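Local coordinates for alpha-L-arabinosidase (Xanthomonas axonopodis pv. citri, PDB 6D25), which probably removes alpha-L-arabinofuranosyl side groups from arabinoxylans, including internally di-substituted ones, as a trimeric GH51 arabinofuranosidase, at residues 32-46 against 404-416. Numbering follows the deposited sequence.
Sequences NGTLRVDQPGAQVSR and YQDATHLPLQLQT
Arg46 and Asp406 hold one end of this contact. The backbone N of Arg46 gives a hydrogen bond to Asp406 OD1 (2.9 Å), reaching it from above the carboxylate plane. The guanidinium forms a salt bridge with the other oxygen, Arg46 NH1 to Asp406 OD2 (2.9 Å), on its syn lone pair. The two flat groups stand almost perpendicular, 87° apart. With CG between the backbone N and the carbonyl carbon (chi1 68°), the extended Arg46 chain runs past the carboxylate, and CD also touches OD2. A water joins Asp406 OD1 to Ser45 OG, which also bonds Gln47 N.

Backbone hydrogen bonds tie the rest. Strands 32-36 and 412-415 run antiparallel. Asn32 with Gln415 and Thr34 with Gln413 are hydrogen-bonded pairs, and Arg36 N to Pro411 O (3.0 Å) ends this ladder. The chain then leaves through a type I turn, Arg36 to Gln39. Bonding resumes with Gly41 N to His409 O (2.8 Å) and His409 N to Ala42 O (2.9 Å). Beyond them the pairing is looser, with a single bond from Val44 N to Ala407 O (2.7 Å).

Apolar contacts cluster at the turn. Leu410 puts CB against Leu35 CD1 (4.0 Å), CD1 near Val37 CG2, and CD2 near Pro40 CA and CB. Farther along, Val44 CG2 meets His409 CB (3.9 Å). Gly33 lies opposite Leu414, whose CD2 approaches its CA.

Arg36 grips Asp38 side-on, and Glu461 touches both. Strand 29-36 also pairs with strand 454-461, and strand 407-421 with strand 424-435. The contact thus joins the start of the chain to the C-terminal beta domain. This is the two-domain plan of GH51 enzymes, a (beta/alpha)8 barrel beside a beta-sandwich to which N-terminal residues add a strand.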
# COMPACT_ATOMS: atom_id res chain seq x y z
N ASN A 32 -13.14 27.82 -47.42
CA ASN A 32 -11.91 28.48 -47.83
C ASN A 32 -10.85 28.19 -46.76
O ASN A 32 -11.17 28.12 -45.59
CB ASN A 32 -12.06 30.00 -47.98
CG ASN A 32 -13.04 30.35 -49.09
OD1 ASN A 32 -12.89 29.86 -50.20
ND2 ASN A 32 -14.07 31.12 -48.78
N GLY A 33 -9.61 28.06 -47.15
CA GLY A 33 -8.58 27.80 -46.16
C GLY A 33 -7.21 28.29 -46.62
O GLY A 33 -7.03 28.69 -47.77
N THR A 34 -6.27 28.23 -45.68
CA THR A 34 -4.90 28.64 -45.91
C THR A 34 -3.96 27.58 -45.32
O THR A 34 -4.14 27.19 -44.15
CB THR A 34 -4.63 30.02 -45.30
OG1 THR A 34 -5.55 30.93 -45.89
CG2 THR A 34 -3.24 30.53 -45.60
N LEU A 35 -3.00 27.14 -46.12
CA LEU A 35 -1.99 26.17 -45.71
C LEU A 35 -0.63 26.88 -45.71
O LEU A 35 -0.20 27.44 -46.74
CB LEU A 35 -1.97 25.01 -46.69
CG LEU A 35 -0.87 23.96 -46.45
CD1 LEU A 35 -0.98 23.35 -45.07
CD2 LEU A 35 -0.84 22.90 -47.54
N ARG A 36 0.03 26.86 -44.56
CA ARG A 36 1.31 27.55 -44.39
C ARG A 36 2.45 26.53 -44.41
O ARG A 36 2.96 26.16 -43.39
CB ARG A 36 1.30 28.38 -43.11
CG ARG A 36 0.21 29.45 -43.03
CD ARG A 36 0.19 30.41 -44.20
NE ARG A 36 1.42 31.12 -44.35
CZ ARG A 36 1.65 32.36 -43.94
NH1 ARG A 36 0.72 32.98 -43.21
NH2 ARG A 36 2.80 32.94 -44.25
N VAL A 37 2.88 26.13 -45.60
CA VAL A 37 4.03 25.25 -45.75
C VAL A 37 5.29 26.00 -45.28
O VAL A 37 6.21 25.40 -44.82
CB VAL A 37 4.18 24.75 -47.20
CG1 VAL A 37 5.40 23.85 -47.37
CG2 VAL A 37 2.91 24.07 -47.68
N ASP A 38 5.26 27.33 -45.35
CA ASP A 38 6.34 28.20 -44.92
C ASP A 38 6.38 28.37 -43.40
O ASP A 38 7.27 29.06 -42.92
CB ASP A 38 6.22 29.58 -45.58
CG ASP A 38 4.87 30.29 -45.37
OD1 ASP A 38 3.86 29.64 -45.03
OD2 ASP A 38 4.82 31.49 -45.61
N GLN A 39 5.47 27.77 -42.63
CA GLN A 39 5.52 27.90 -41.16
C GLN A 39 5.51 26.52 -40.51
O GLN A 39 4.62 26.20 -39.72
CB GLN A 39 4.36 28.76 -40.65
CG GLN A 39 4.36 30.19 -41.20
CD GLN A 39 3.14 30.95 -40.73
OE1 GLN A 39 2.20 30.34 -40.22
NE2 GLN A 39 3.21 32.25 -40.80
N PRO A 40 6.51 25.70 -40.80
CA PRO A 40 6.58 24.38 -40.19
C PRO A 40 6.62 24.42 -38.66
O PRO A 40 7.30 25.28 -38.10
CB PRO A 40 7.87 23.75 -40.74
CG PRO A 40 8.74 24.95 -41.10
CD PRO A 40 7.73 25.95 -41.61
N GLY A 41 5.87 23.52 -38.00
CA GLY A 41 5.77 23.49 -36.55
C GLY A 41 6.40 22.23 -35.98
O GLY A 41 7.43 21.81 -36.44
N ALA A 42 5.79 21.67 -34.96
CA ALA A 42 6.38 20.60 -34.16
C ALA A 42 6.30 19.26 -34.91
O ALA A 42 5.48 19.11 -35.86
CB ALA A 42 5.63 20.51 -32.85
N GLN A 43 7.09 18.31 -34.45
CA GLN A 43 7.02 16.96 -34.97
C GLN A 43 5.71 16.31 -34.53
O GLN A 43 5.34 16.36 -33.35
CB GLN A 43 8.21 16.10 -34.52
CG GLN A 43 8.09 14.65 -34.96
CD GLN A 43 9.17 13.75 -34.39
OE1 GLN A 43 10.13 13.44 -35.06
NE2 GLN A 43 9.03 13.35 -33.13
N VAL A 44 5.04 15.69 -35.50
CA VAL A 44 3.86 14.89 -35.24
C VAL A 44 4.37 13.46 -34.96
O VAL A 44 4.79 12.75 -35.89
CB VAL A 44 2.90 14.92 -36.43
CG1 VAL A 44 1.69 14.03 -36.22
CG2 VAL A 44 2.47 16.34 -36.78
N SER A 45 4.41 13.09 -33.68
CA SER A 45 5.05 11.84 -33.30
C SER A 45 4.32 10.66 -33.94
O SER A 45 3.10 10.55 -33.89
CB SER A 45 5.11 11.64 -31.80
OG SER A 45 5.68 10.37 -31.50
N ARG A 46 5.12 9.72 -34.44
CA ARG A 46 4.53 8.47 -34.90
C ARG A 46 3.76 7.77 -33.77
O ARG A 46 2.87 6.99 -34.08
CB ARG A 46 5.58 7.52 -35.48
CG ARG A 46 6.58 6.93 -34.50
CD ARG A 46 7.56 6.05 -35.27
NE ARG A 46 8.44 5.32 -34.33
CZ ARG A 46 9.52 5.80 -33.75
NH1 ARG A 46 9.95 7.03 -34.03
NH2 ARG A 46 10.18 4.98 -32.94
N TYR A 404 1.80 10.93 -41.76
CA TYR A 404 1.88 11.76 -40.57
C TYR A 404 2.91 11.23 -39.56
O TYR A 404 3.31 11.98 -38.67
CB TYR A 404 0.52 11.88 -39.89
CG TYR A 404 -0.44 12.87 -40.51
CD1 TYR A 404 -0.65 12.93 -41.87
CD2 TYR A 404 -1.14 13.76 -39.71
CE1 TYR A 404 -1.51 13.87 -42.44
CE2 TYR A 404 -2.02 14.69 -40.25
CZ TYR A 404 -2.20 14.75 -41.62
OH TYR A 404 -3.07 15.66 -42.15
N GLN A 405 3.37 9.98 -39.67
CA GLN A 405 4.26 9.40 -38.68
C GLN A 405 5.61 10.12 -38.69
O GLN A 405 6.33 10.07 -39.68
CB GLN A 405 4.48 7.90 -38.95
CG GLN A 405 3.20 7.10 -38.69
CD GLN A 405 3.44 5.62 -38.63
OE1 GLN A 405 4.57 5.18 -38.41
NE2 GLN A 405 2.37 4.83 -38.75
N ASP A 406 5.90 10.85 -37.60
CA ASP A 406 7.14 11.62 -37.46
C ASP A 406 7.24 12.73 -38.52
O ASP A 406 8.33 13.15 -38.88
CB ASP A 406 8.37 10.70 -37.41
CG ASP A 406 8.47 9.90 -36.10
OD1 ASP A 406 7.85 10.34 -35.07
OD2 ASP A 406 9.16 8.85 -36.12
N ALA A 407 6.10 13.20 -38.98
CA ALA A 407 6.06 14.30 -39.94
C ALA A 407 6.19 15.62 -39.17
O ALA A 407 6.30 15.63 -37.93
CB ALA A 407 4.76 14.27 -40.72
N THR A 408 6.18 16.71 -39.93
CA THR A 408 6.22 18.06 -39.40
C THR A 408 4.81 18.67 -39.58
O THR A 408 4.29 18.73 -40.70
CB THR A 408 7.28 18.89 -40.13
OG1 THR A 408 8.55 18.29 -39.93
CG2 THR A 408 7.34 20.33 -39.68
N HIS A 409 4.25 19.16 -38.49
CA HIS A 409 2.96 19.85 -38.53
C HIS A 409 3.04 21.10 -39.43
O HIS A 409 3.98 21.91 -39.31
CB HIS A 409 2.53 20.24 -37.11
CG HIS A 409 1.41 21.23 -37.06
ND1 HIS A 409 0.11 20.87 -37.34
CD2 HIS A 409 1.41 22.56 -36.78
CE1 HIS A 409 -0.64 21.95 -37.21
NE2 HIS A 409 0.12 23.01 -36.88
N LEU A 410 2.03 21.31 -40.27
CA LEU A 410 1.86 22.54 -41.00
C LEU A 410 0.51 23.18 -40.63
O LEU A 410 -0.52 22.49 -40.58
CB LEU A 410 1.90 22.30 -42.51
CG LEU A 410 3.16 21.61 -43.04
CD1 LEU A 410 3.01 21.33 -44.51
CD2 LEU A 410 4.43 22.40 -42.77
N PRO A 411 0.51 24.50 -40.38
CA PRO A 411 -0.75 25.18 -40.04
C PRO A 411 -1.72 25.11 -41.21
O PRO A 411 -1.35 25.49 -42.33
CB PRO A 411 -0.38 26.63 -39.73
CG PRO A 411 1.11 26.50 -39.30
CD PRO A 411 1.66 25.38 -40.15
N LEU A 412 -2.92 24.64 -40.95
CA LEU A 412 -4.02 24.65 -41.93
C LEU A 412 -5.21 25.33 -41.25
O LEU A 412 -5.73 24.79 -40.29
CB LEU A 412 -4.37 23.22 -42.38
CG LEU A 412 -5.58 23.13 -43.32
CD1 LEU A 412 -5.30 23.74 -44.69
CD2 LEU A 412 -5.98 21.68 -43.54
N GLN A 413 -5.61 26.49 -41.72
CA GLN A 413 -6.76 27.22 -41.17
C GLN A 413 -7.93 27.07 -42.15
O GLN A 413 -7.75 27.37 -43.31
CB GLN A 413 -6.43 28.71 -41.01
CG GLN A 413 -7.28 29.39 -39.92
CD GLN A 413 -7.67 30.84 -40.16
OE1 GLN A 413 -6.93 31.64 -40.74
NE2 GLN A 413 -8.87 31.19 -39.71
N LEU A 414 -9.07 26.56 -41.71
CA LEU A 414 -10.25 26.42 -42.59
C LEU A 414 -11.33 27.37 -42.11
O LEU A 414 -11.60 27.40 -40.94
CB LEU A 414 -10.77 24.98 -42.57
CG LEU A 414 -9.82 23.91 -43.08
CD1 LEU A 414 -10.42 22.56 -42.96
CD2 LEU A 414 -9.44 24.17 -44.52
N GLN A 415 -11.96 28.07 -43.03
CA GLN A 415 -13.16 28.84 -42.75
C GLN A 415 -14.35 28.06 -43.32
O GLN A 415 -14.52 27.98 -44.51
CB GLN A 415 -13.07 30.25 -43.31
CG GLN A 415 -12.17 31.11 -42.43
CD GLN A 415 -10.84 31.41 -43.08
OE1 GLN A 415 -10.83 31.99 -44.16
NE2 GLN A 415 -9.73 31.06 -42.42
N THR A 416 -15.07 27.42 -42.42
CA THR A 416 -16.08 26.43 -42.76
C THR A 416 -17.39 26.88 -42.11
O THR A 416 -17.38 27.33 -40.97
CB THR A 416 -15.68 25.01 -42.30
OG1 THR A 416 -16.75 24.13 -42.64
CG2 THR A 416 -15.39 24.86 -40.83
O HOH W 1 -8.10 30.86 -44.37
O HOH W 2 8.31 10.12 -32.41